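Local structure of glutathione S-transferase omega-like 2 (Saccharomyces cerevisiae, 5LKB) at residues W214-I219 / H245-V249; L273-T278 / L321-L326; F116-N121 / K343-R348. The protein acts as a glutathione-dependent thiol transferase and dehydroascorbate reductase, and, as a Xi-class glutathione transferase, reacts with glutathionyl-(hydro)quinones. One frame throughout, in Å; residues are numbered along the deposited sequence.

Contact 1 (W214-I219 / H245-V249); sequences WVYDSI and HLDKV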
loop_
_atom_site.group_PDB
_atom_site.type_symbol
_atom_site.label_atom_id
_atom_site.label_comp_id
_atom_site.label_asym_id
_atom_site.label_seq_id
_atom_site.Cartn_x
_atom_site.Cartn_y
_atom_site.Cartn_z
ATOM N N TRP A 214 -18.524 -3.463 18.211
ATOM C CA TRP A 214 -17.401 -2.543 17.938
ATOM C C TRP A 214 -16.551 -3.029 16.782
ATOM O O TRP A 214 -15.937 -2.194 16.100
ATOM C CB TRP A 214 -16.548 -2.264 19.190
ATOM C CG TRP A 214 -15.896 -3.395 19.881
ATOM C CD1 TRP A 214 -16.398 -4.108 20.953
ATOM C CD2 TRP A 214 -14.602 -3.938 19.627
ATOM N NE1 TRP A 214 -15.508 -5.046 21.355
ATOM C CE2 TRP A 214 -14.376 -4.955 20.576
ATOM C CE3 TRP A 214 -13.584 -3.645 18.703
ATOM C CZ2 TRP A 214 -13.204 -5.730 20.601
ATOM C CZ3 TRP A 214 -12.418 -4.406 18.739
ATOM C CH2 TRP A 214 -12.209 -5.403 19.688
ATOM N N VAL A 215 -16.442 -4.337 16.562
ATOM C CA VAL A 215 -15.735 -4.797 15.369
ATOM C C VAL A 215 -16.464 -4.332 14.123
ATOM O O VAL A 215 -15.839 -3.927 13.134
ATOM C CB VAL A 215 -15.527 -6.327 15.413
ATOM C CG1 VAL A 215 -15.079 -6.866 14.046
ATOM C CG2 VAL A 215 -14.557 -6.660 16.476
ATOM N N TYR A 216 -17.801 -4.316 14.140
ATOM C CA TYR A 216 -18.521 -3.794 12.984
ATOM C C TYR A 216 -18.149 -2.347 12.683
ATOM O O TYR A 216 -17.786 -1.998 11.547
ATOM C CB TYR A 216 -20.037 -3.947 13.154
ATOM C CG TYR A 216 -20.764 -3.212 12.062
ATOM C CD1 TYR A 216 -20.897 -3.747 10.796
ATOM C CD2 TYR A 216 -21.225 -1.891 12.245
ATOM C CE1 TYR A 216 -21.474 -3.076 9.784
ATOM C CE2 TYR A 216 -21.828 -1.191 11.229
ATOM C CZ TYR A 216 -21.943 -1.767 9.977
ATOM O OH TYR A 216 -22.505 -1.113 8.938
ATOM N N ASP A 217 -18.278 -1.469 13.670
ATOM C CA ASP A 217 -18.144 -0.062 13.382
ATOM C C ASP A 217 -16.715 0.293 13.029
ATOM O O ASP A 217 -16.495 1.189 12.210
ATOM C CB ASP A 217 -18.580 0.788 14.569
ATOM C CG ASP A 217 -20.112 0.887 14.681
ATOM O OD1 ASP A 217 -20.824 1.105 13.663
ATOM O OD2 ASP A 217 -20.591 0.721 15.827
ATOM N N SER A 218 -15.762 -0.336 13.704
ATOM C CA SER A 218 -14.363 0.070 13.660
ATOM C C SER A 218 -13.501 -0.742 12.697
ATOM O O SER A 218 -12.423 -0.262 12.355
ATOM C CB SER A 218 -13.702 0.046 15.042
ATOM O OG SER A 218 -13.520 -1.318 15.546
ATOM N N ILE A 219 -13.908 -1.936 12.271
ATOM C CA ILE A 219 -13.064 -2.822 11.470
ATOM C C ILE A 219 -13.830 -3.236 10.229
ATOM O O ILE A 219 -13.439 -2.926 9.104
ATOM C CB ILE A 219 -12.555 -4.006 12.319
ATOM C CG1 ILE A 219 -11.648 -3.473 13.450
ATOM C CG2 ILE A 219 -11.839 -5.027 11.458
ATOM C CD1 ILE A 219 -11.248 -4.388 14.522
ATOM N N HIS A 245 -8.686 -0.116 17.011
ATOM C CA HIS A 245 -9.489 -1.290 17.296
ATOM C C HIS A 245 -8.820 -2.583 16.911
ATOM O O HIS A 245 -9.070 -3.619 17.555
ATOM C CB HIS A 245 -10.892 -1.120 16.754
ATOM C CG HIS A 245 -11.647 -0.119 17.547
ATOM N ND1 HIS A 245 -11.547 1.233 17.292
ATOM C CD2 HIS A 245 -12.465 -0.263 18.629
ATOM C CE1 HIS A 245 -12.308 1.883 18.165
ATOM N NE2 HIS A 245 -12.889 0.998 18.973
ATOM N N LEU A 246 -7.962 -2.585 15.897
ATOM C CA LEU A 246 -7.137 -3.771 15.707
ATOM C C LEU A 246 -6.227 -3.999 16.910
ATOM O O LEU A 246 -5.962 -5.140 17.296
ATOM C CB LEU A 246 -6.298 -3.657 14.426
ATOM C CG LEU A 246 -6.989 -3.703 13.060
ATOM C CD1 LEU A 246 -6.024 -3.348 11.933
ATOM C CD2 LEU A 246 -7.619 -5.043 12.819
ATOM N N ASP A 247 -5.713 -2.918 17.499
ATOM C CA ASP A 247 -4.942 -3.040 18.725
ATOM C C ASP A 247 -5.759 -3.721 19.819
ATOM O O ASP A 247 -5.221 -4.566 20.534
ATOM C CB ASP A 247 -4.475 -1.671 19.198
ATOM C CG ASP A 247 -3.429 -1.067 18.275
ATOM O OD1 ASP A 247 -2.813 -1.814 17.479
ATOM O OD2 ASP A 247 -3.203 0.146 18.454
ATOM N N LYS A 248 -7.049 -3.398 19.898
ATOM C CA LYS A 248 -7.943 -4.025 20.894
ATOM C C LYS A 248 -8.083 -5.525 20.650
ATOM O O LYS A 248 -7.967 -6.330 21.596
ATOM C CB LYS A 248 -9.304 -3.329 20.918
ATOM C CG LYS A 248 -9.205 -1.930 21.487
ATOM C CD LYS A 248 -10.548 -1.247 21.639
ATOM C CE LYS A 248 -10.378 0.248 21.869
ATOM N NZ LYS A 248 -11.758 0.811 22.200
ATOM N N VAL A 249 -8.292 -5.918 19.384
ATOM C CA VAL A 249 -8.394 -7.332 19.031
ATOM C C VAL A 249 -7.101 -8.061 19.340
ATOM O O VAL A 249 -7.102 -9.173 19.867
ATOM C CB VAL A 249 -8.793 -7.494 17.554
ATOM C CG1 VAL A 249 -8.782 -9.002 17.146
ATOM C CG2 VAL A 249 -10.096 -6.867 17.285
#
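Trp-214 and His-245 meet through different first torsions: CG of Trp-214 is tucked between its backbone N and carbonyl carbon (chi1 59°), whereas CG of His-245 lies beside the backbone N, opposite its carbonyl carbon. Both leave their backbones toward the other helix, within the all-helical C-terminal domain of the glutathione transferase fold. Here helix 205-220 and helix 232-264 run in largely opposite directions, the axes of the two short segments approaching to 10.4 Å. Trp-214 CE3 comes up at the edge of the imidazole, near its plane, 3.6 Å from His-245 CD2, with the two rings inclined at 41°. Ser-218 lies over a face of the same imidazole: its CB is 3.5 Å from the His-245 ring centroid and 26° off the normal, a CH-pi contact. The Ser-218 hydroxyl points back to Trp-214 O, but it is modelled too close to His-245 and its exact place is doubtful. His-245 ND1 is hydrogen-bonded to Asn-241 O, one turn back in its own helix, which probably sets the rotation of the ring. Replaced by alanine, His-245 would lose its imidazole, which is likely to leave Trp-214 CE3 and Ser-218 CB without the ring they pack on. Farther along the indole, Trp-214 CH2 rests 3.5 Å from Val-249 CG2 and 3.8 Å from Lys-248 CB, while the extended lysine carries its amino end away. On the mostly apolar inner side, helix 285-304 packs Thr-293 on Ile-219 and Leu-290 on Val-249, and Ile-319 of helix 317-329 touches Leu-246 and Val-249. Ile-219 CD1 touches Val-249 CG2 at 3.9 Å and Leu-246 CD2 at 4.1 Å, and the same methyl lies 3.8 Å from His-245 O, the carbonyl that accepts the helical bond from Val-249 N.

Contact 2 (L273-T278 / L321-L326); sequences LGEFFT and LWVRNL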
loop_
_atom_site.group_PDB
_atom_site.type_symbol
_atom_site.label_atom_id
_atom_site.label_comp_id
_atom_site.label_asym_id
_atom_site.label_seq_id
_atom_site.Cartn_x
_atom_site.Cartn_y
_atom_site.Cartn_z
ATOM N N LEU A 273 -4.033 -23.954 19.396
ATOM C CA LEU A 273 -4.822 -23.421 18.297
ATOM C C LEU A 273 -6.264 -23.925 18.328
ATOM O O LEU A 273 -7.180 -23.207 17.901
ATOM C CB LEU A 273 -4.134 -23.745 16.953
ATOM C CG LEU A 273 -2.815 -23.041 16.602
ATOM C CD1 LEU A 273 -2.275 -23.583 15.237
ATOM C CD2 LEU A 273 -3.094 -21.588 16.591
ATOM N N GLY A 274 -6.488 -25.135 18.862
ATOM C CA GLY A 274 -7.832 -25.674 18.986
ATOM C C GLY A 274 -8.741 -24.864 19.878
ATOM O O GLY A 274 -9.961 -25.083 19.846
ATOM N N GLU A 275 -8.196 -23.940 20.674
ATOM C CA GLU A 275 -8.985 -23.065 21.513
ATOM C C GLU A 275 -8.697 -21.593 21.269
ATOM O O GLU A 275 -9.137 -20.746 22.052
ATOM C CB GLU A 275 -8.752 -23.434 22.984
ATOM C CG GLU A 275 -9.443 -24.790 23.332
ATOM C CD GLU A 275 -8.800 -25.505 24.533
ATOM O OE1 GLU A 275 -8.609 -26.761 24.481
ATOM O OE2 GLU A 275 -8.473 -24.804 25.504
ATOM N N PHE A 276 -7.989 -21.265 20.187
ATOM C CA PHE A 276 -7.480 -19.888 19.986
ATOM C C PHE A 276 -8.476 -19.090 19.140
ATOM O O PHE A 276 -8.368 -19.044 17.920
ATOM C CB PHE A 276 -6.090 -19.938 19.370
ATOM C CG PHE A 276 -5.436 -18.597 19.237
ATOM C CD1 PHE A 276 -5.349 -17.709 20.310
ATOM C CD2 PHE A 276 -4.861 -18.233 18.030
ATOM C CE1 PHE A 276 -4.736 -16.443 20.160
ATOM C CE2 PHE A 276 -4.226 -17.007 17.892
ATOM C CZ PHE A 276 -4.144 -16.113 18.947
ATOM N N PHE A 277 -9.476 -18.473 19.792
ATOM C CA PHE A 277 -10.585 -17.776 19.149
ATOM C C PHE A 277 -10.884 -16.468 19.872
ATOM O O PHE A 277 -10.427 -16.222 20.985
ATOM C CB PHE A 277 -11.869 -18.653 19.100
ATOM C CG PHE A 277 -11.654 -19.978 18.440
ATOM C CD1 PHE A 277 -11.636 -20.060 17.059
ATOM C CD2 PHE A 277 -11.443 -21.134 19.183
ATOM C CE1 PHE A 277 -11.436 -21.253 16.429
ATOM C CE2 PHE A 277 -11.244 -22.325 18.544
ATOM C CZ PHE A 277 -11.232 -22.384 17.145
ATOM N N THR A 278 -11.611 -15.593 19.184
ATOM C CA THR A 278 -11.841 -14.240 19.699
ATOM C C THR A 278 -12.711 -14.241 20.953
ATOM O O THR A 278 -12.458 -13.467 21.885
ATOM C CB THR A 278 -12.465 -13.309 18.655
ATOM O OG1 THR A 278 -13.632 -13.899 18.056
ATOM C CG2 THR A 278 -11.413 -12.950 17.555
ATOM N N LEU A 321 -1.631 -15.004 13.513
ATOM C CA LEU A 321 -1.696 -16.423 13.834
ATOM C C LEU A 321 -3.132 -16.939 13.781
ATOM O O LEU A 321 -3.409 -17.968 13.140
ATOM C CB LEU A 321 -1.099 -16.606 15.210
ATOM C CG LEU A 321 -1.173 -18.035 15.748
ATOM C CD1 LEU A 321 -0.359 -18.951 14.955
ATOM C CD2 LEU A 321 -0.699 -17.991 17.215
ATOM N N TRP A 322 -4.065 -16.152 14.338
ATOM C CA TRP A 322 -5.466 -16.520 14.359
ATOM C C TRP A 322 -6.045 -16.655 12.944
ATOM O O TRP A 322 -6.791 -17.597 12.655
ATOM C CB TRP A 322 -6.189 -15.481 15.219
ATOM C CG TRP A 322 -7.685 -15.459 15.102
ATOM C CD1 TRP A 322 -8.591 -16.171 15.858
ATOM C CD2 TRP A 322 -8.463 -14.689 14.189
ATOM N NE1 TRP A 322 -9.845 -15.879 15.445
ATOM C CE2 TRP A 322 -9.808 -14.970 14.426
ATOM C CE3 TRP A 322 -8.137 -13.784 13.164
ATOM C CZ2 TRP A 322 -10.838 -14.375 13.699
ATOM C CZ3 TRP A 322 -9.122 -13.191 12.458
ATOM C CH2 TRP A 322 -10.470 -13.493 12.701
ATOM N N VAL A 323 -5.726 -15.721 12.027
ATOM C CA VAL A 323 -6.374 -15.759 10.728
ATOM C C VAL A 323 -5.766 -16.870 9.878
ATOM O O VAL A 323 -6.466 -17.483 9.065
ATOM C CB VAL A 323 -6.325 -14.363 10.048
ATOM C CG1 VAL A 323 -4.933 -14.056 9.442
ATOM C CG2 VAL A 323 -7.306 -14.282 8.921
ATOM N N ARG A 324 -4.458 -17.115 10.036
ATOM C CA ARG A 324 -3.825 -18.213 9.328
ATOM C C ARG A 324 -4.348 -19.552 9.825
ATOM O O ARG A 324 -4.560 -20.457 9.008
ATOM C CB ARG A 324 -2.296 -18.161 9.472
ATOM C CG ARG A 324 -1.722 -17.067 8.595
ATOM C CD ARG A 324 -0.215 -17.023 8.755
ATOM N NE ARG A 324 0.198 -16.669 10.105
ATOM C CZ ARG A 324 1.431 -16.872 10.569
ATOM N NH1 ARG A 324 2.330 -17.445 9.804
ATOM N NH2 ARG A 324 1.738 -16.517 11.815
ATOM N N ASN A 325 -4.601 -19.678 11.135
ATOM C CA ASN A 325 -5.177 -20.927 11.643
ATOM C C ASN A 325 -6.539 -21.180 10.997
ATOM O O ASN A 325 -6.836 -22.301 10.553
ATOM C CB ASN A 325 -5.317 -20.887 13.170
ATOM C CG ASN A 325 -5.923 -22.177 13.735
ATOM O OD1 ASN A 325 -5.471 -23.262 13.401
ATOM N ND2 ASN A 325 -6.906 -22.036 14.581
ATOM N N LEU A 326 -7.386 -20.142 10.912
ATOM C CA LEU A 326 -8.705 -20.305 10.295
ATOM C C LEU A 326 -8.578 -20.643 8.820
ATOM O O LEU A 326 -9.223 -21.577 8.318
ATOM C CB LEU A 326 -9.575 -19.079 10.528
ATOM C CG LEU A 326 -9.921 -18.777 11.970
ATOM C CD1 LEU A 326 -10.672 -17.497 12.081
ATOM C CD2 LEU A 326 -10.737 -19.916 12.609
HETATM O O HOH W 1 -8.347 -24.366 15.775
HETATM O O HOH W 2 -7.568 -19.326 15.251
#
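Leu-273 and Phe-276 pack on Leu-321 in the apolar part, where the loop leading out of helix 269-273 meets helix 317-329 of the C-terminal domain. Phe-276 crosses Trp-322 at about a right angle, its CE2 lying 3.7 Å from both Trp-322 CB and Leu-321 CD2. Leu-273 CD2 reaches Leu-321 CG at 4.1 Å, and Phe-277 CE1 offers its ring edge to Leu-326 CD2. Thr-278 CG2 lies 3.6 Å above one face of the Trp-322 indole and Leu-326 CD1 3.4 Å above the opposite face, both offset toward the rim. Leu-253 of helix 232-264 touches both Phe-276 and Trp-322.

The polar part runs through water. With CG anti to the backbone N (chi1 180°), Asn-325 turns its amide to the loop, and ND2 donates to two waters. One, 3.0 Å from Asn-325 ND2, donates to Leu-273 O; the other, 2.9 Å from Asn-325 ND2, donates to Phe-276 O and Trp-322 O. Asn-325 OD1 is hydrogen-bonded to Asn-329 ND2, and Asp-287 OD1 accepts from both Trp-322 NE1 and Thr-278 OG1.

No direct hydrogen bond joins the segments: apolar contact supplies the packing, while the waters satisfy the buried Asn-325 ND2 and help satisfy the loop carbonyls.

Contact 3 (F116-N121 / K343-R348); sequences FAEIKN and KLHYTR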
loop_
_atom_site.group_PDB
_atom_site.type_symbol
_atom_site.label_atom_id
_atom_site.label_comp_id
_atom_site.label_asym_id
_atom_site.label_seq_id
_atom_site.Cartn_x
_atom_site.Cartn_y
_atom_site.Cartn_z
ATOM N N PHE A 116 -2.725 -10.372 -13.367
ATOM C CA PHE A 116 -4.062 -9.845 -13.620
ATOM C C PHE A 116 -4.198 -9.092 -14.943
ATOM O O PHE A 116 -5.319 -8.834 -15.389
ATOM C CB PHE A 116 -4.511 -8.908 -12.479
ATOM C CG PHE A 116 -4.493 -9.546 -11.130
ATOM C CD1 PHE A 116 -5.452 -10.487 -10.771
ATOM C CD2 PHE A 116 -3.501 -9.221 -10.213
ATOM C CE1 PHE A 116 -5.394 -11.108 -9.500
ATOM C CE2 PHE A 116 -3.454 -9.784 -8.977
ATOM C CZ PHE A 116 -4.400 -10.742 -8.609
ATOM N N ALA A 117 -3.091 -8.732 -15.591
ATOM C CA ALA A 117 -3.187 -7.797 -16.698
ATOM C C ALA A 117 -4.031 -8.298 -17.864
ATOM O O ALA A 117 -4.670 -7.475 -18.538
ATOM C CB ALA A 117 -1.775 -7.439 -17.190
ATOM N N GLU A 118 -4.055 -9.605 -18.102
ATOM C CA GLU A 118 -4.789 -10.201 -19.215
ATOM C C GLU A 118 -6.278 -10.309 -18.935
ATOM O O GLU A 118 -7.052 -10.634 -19.841
ATOM C CB GLU A 118 -4.255 -11.618 -19.490
ATOM C CG GLU A 118 -2.731 -11.676 -19.676
ATOM C CD GLU A 118 -2.256 -10.707 -20.757
ATOM O OE1 GLU A 118 -2.918 -10.661 -21.816
ATOM O OE2 GLU A 118 -1.251 -9.971 -20.539
ATOM N N ILE A 119 -6.696 -10.090 -17.699
ATOM C CA ILE A 119 -8.106 -10.216 -17.332
ATOM C C ILE A 119 -8.723 -8.831 -17.444
ATOM O O ILE A 119 -8.393 -7.936 -16.660
ATOM C CB ILE A 119 -8.245 -10.750 -15.904
ATOM C CG1 ILE A 119 -7.549 -12.101 -15.778
ATOM C CG2 ILE A 119 -9.732 -10.827 -15.563
ATOM C CD1 ILE A 119 -7.407 -12.597 -14.421
ATOM N N LYS A 120 -9.629 -8.645 -18.396
ATOM C CA LYS A 120 -10.285 -7.355 -18.552
ATOM C C LYS A 120 -11.567 -7.339 -17.692
ATOM O O LYS A 120 -12.054 -8.386 -17.253
ATOM C CB LYS A 120 -10.652 -7.100 -20.015
ATOM C CG LYS A 120 -9.559 -7.180 -21.056
ATOM C CD LYS A 120 -8.502 -6.206 -20.784
ATOM C CE LYS A 120 -7.375 -6.326 -21.850
ATOM N NZ LYS A 120 -6.029 -5.799 -21.377
ATOM N N ASN A 121 -12.100 -6.139 -17.477
ATOM C CA ASN A 121 -13.307 -5.941 -16.650
ATOM C C ASN A 121 -14.523 -6.556 -17.285
ATOM O O ASN A 121 -15.491 -6.845 -16.567
ATOM C CB ASN A 121 -13.573 -4.472 -16.378
ATOM C CG ASN A 121 -12.504 -3.855 -15.525
ATOM O OD1 ASN A 121 -11.729 -4.590 -14.910
ATOM N ND2 ASN A 121 -12.413 -2.536 -15.510
ATOM N N LYS A 343 -9.204 -9.248 -4.957
ATOM C CA LYS A 343 -8.351 -8.181 -5.458
ATOM C C LYS A 343 -8.917 -7.493 -6.674
ATOM O O LYS A 343 -8.828 -6.237 -6.797
ATOM C CB LYS A 343 -6.936 -8.720 -5.758
ATOM C CG LYS A 343 -6.177 -9.094 -4.471
ATOM C CD LYS A 343 -4.873 -9.843 -4.747
ATOM C CE LYS A 343 -3.829 -9.017 -5.451
ATOM N NZ LYS A 343 -3.172 -8.174 -4.493
ATOM N N LEU A 344 -9.453 -8.278 -7.607
ATOM C CA LEU A 344 -10.026 -7.691 -8.813
ATOM C C LEU A 344 -11.234 -6.823 -8.499
ATOM O O LEU A 344 -11.361 -5.712 -9.004
ATOM C CB LEU A 344 -10.390 -8.788 -9.823
ATOM C CG LEU A 344 -9.230 -9.519 -10.502
ATOM C CD1 LEU A 344 -9.787 -10.755 -11.184
ATOM C CD2 LEU A 344 -8.581 -8.541 -11.510
ATOM N N HIS A 345 -12.139 -7.301 -7.639
ATOM C CA HIS A 345 -13.336 -6.495 -7.367
ATOM C C HIS A 345 -12.971 -5.080 -6.953
ATOM O O HIS A 345 -13.456 -4.086 -7.524
ATOM C CB HIS A 345 -14.196 -7.121 -6.266
ATOM C CG HIS A 345 -15.207 -6.164 -5.753
ATOM N ND1 HIS A 345 -16.225 -5.713 -6.559
ATOM C CD2 HIS A 345 -15.300 -5.477 -4.583
ATOM C CE1 HIS A 345 -16.894 -4.768 -5.916
ATOM N NE2 HIS A 345 -16.361 -4.610 -4.714
ATOM N N TYR A 346 -12.171 -4.965 -5.887
ATOM C CA TYR A 346 -11.960 -3.662 -5.309
ATOM C C TYR A 346 -11.188 -2.772 -6.264
ATOM O O TYR A 346 -11.560 -1.626 -6.491
ATOM C CB TYR A 346 -11.214 -3.808 -3.992
ATOM C CG TYR A 346 -12.074 -4.291 -2.791
ATOM C CD1 TYR A 346 -12.236 -5.645 -2.518
ATOM C CD2 TYR A 346 -12.637 -3.381 -1.912
ATOM C CE1 TYR A 346 -12.941 -6.051 -1.438
ATOM C CE2 TYR A 346 -13.387 -3.780 -0.828
ATOM C CZ TYR A 346 -13.547 -5.116 -0.601
ATOM O OH TYR A 346 -14.211 -5.610 0.494
ATOM N N THR A 347 -10.091 -3.294 -6.822
ATOM C CA THR A 347 -9.211 -2.447 -7.611
ATOM C C THR A 347 -9.797 -2.085 -8.975
ATOM O O THR A 347 -9.460 -1.034 -9.536
ATOM C CB THR A 347 -7.854 -3.098 -7.796
ATOM O OG1 THR A 347 -7.998 -4.310 -8.523
ATOM C CG2 THR A 347 -7.144 -3.296 -6.452
ATOM N N ARG A 348 -10.634 -2.946 -9.543
ATOM C CA ARG A 348 -11.230 -2.688 -10.848
ATOM C C ARG A 348 -12.564 -1.979 -10.773
ATOM O O ARG A 348 -12.969 -1.394 -11.776
ATOM C CB ARG A 348 -11.442 -3.991 -11.613
ATOM C CG ARG A 348 -10.206 -4.865 -11.808
ATOM C CD ARG A 348 -9.184 -4.125 -12.661
ATOM N NE ARG A 348 -8.081 -5.014 -13.025
ATOM C CZ ARG A 348 -8.114 -5.927 -13.983
ATOM N NH1 ARG A 348 -9.212 -6.057 -14.761
ATOM N NH2 ARG A 348 -7.097 -6.751 -14.146
HETATM O O HOH W 3 -11.186 -0.403 -13.790
#
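Ile-119 O is gripped end-on by both terminal nitrogens of Arg-348, NH1 at 2.8 Å and NH2 at 3.1 Å. The oxygen lies in the guanidinium plane; NH2 approaches in the carbonyl plane of Ile-119, whereas NH1 is tilted from it. NH1 gives the straighter of the two bonds, with an N-H...O angle of 152°. It also donates to Asn-121 OD1 at 2.9 Å (160°), again in the guanidinium plane, although the amide itself is turned obliquely to that plane. A weak bond from Arg-348 NH2 to Phe-116 O, 3.0 Å long, completes the fan of oxygens along the edge of the group. A bend at chi2 (-64°) swings the arginine chain off its helix to this edge. NE is hydrogen-bonded to Thr-359 OG1, and Leu-344 CD2 lies over one face, which together probably hold the guanidinium in place and in rotation. The neutral oxygens would probably stabilise its positive charge.

A type I turn runs from Phe-116 to Ile-119, and Phe-116 O accepts its closing bond from Ile-119 N as well. The Phe-116 ring packs obliquely on Leu-344, with Phe-116 CD1 to Leu-344 CD2 3.8 Å. It crosses Lys-343 at about a right angle, with Phe-116 CE2 to Lys-343 CE 3.6 Å. A water links Asn-121 ND2 (3.0 Å) to Arg-348 O (2.9 Å).

The contact ties a loop of the N-terminal thioredoxin-like domain to helix 339-349 at the end of the helical domain. Glu-236 OE2 of the second subunit accepts a hydrogen bond from Phe-116 N. On the helix, His-345 stacks on the glutathione-binding Trp-79 and its ND1 is hydrogen-bonded to Trp-72 O, just beyond strand 66-69, while Tyr-346 packs against helix 285-304.

Contacts 1 and 2 both belong to the helical domain and share its scaffold: helix 232-264 carries one side of contact 1 and backs contact 2, helix 317-329 carries contact 2 and also touches contact 1, and helix 285-304 borders all three contacts. The centres of contacts 1 and 2 are 17 Å apart, with no touch. Contact 2 is buried, while contacts 1 and 3 are only partly so. Contact 1 joins helix to helix by ring and methyl packing; contact 2 fits a loop to a helix and is bridged by waters. Contact 3, centred 29 Å from contact 1 and 31 Å from contact 2, joins the two domains beside the second subunit with direct charged-to-carbonyl bonds. Its loop of chain encloses the other two.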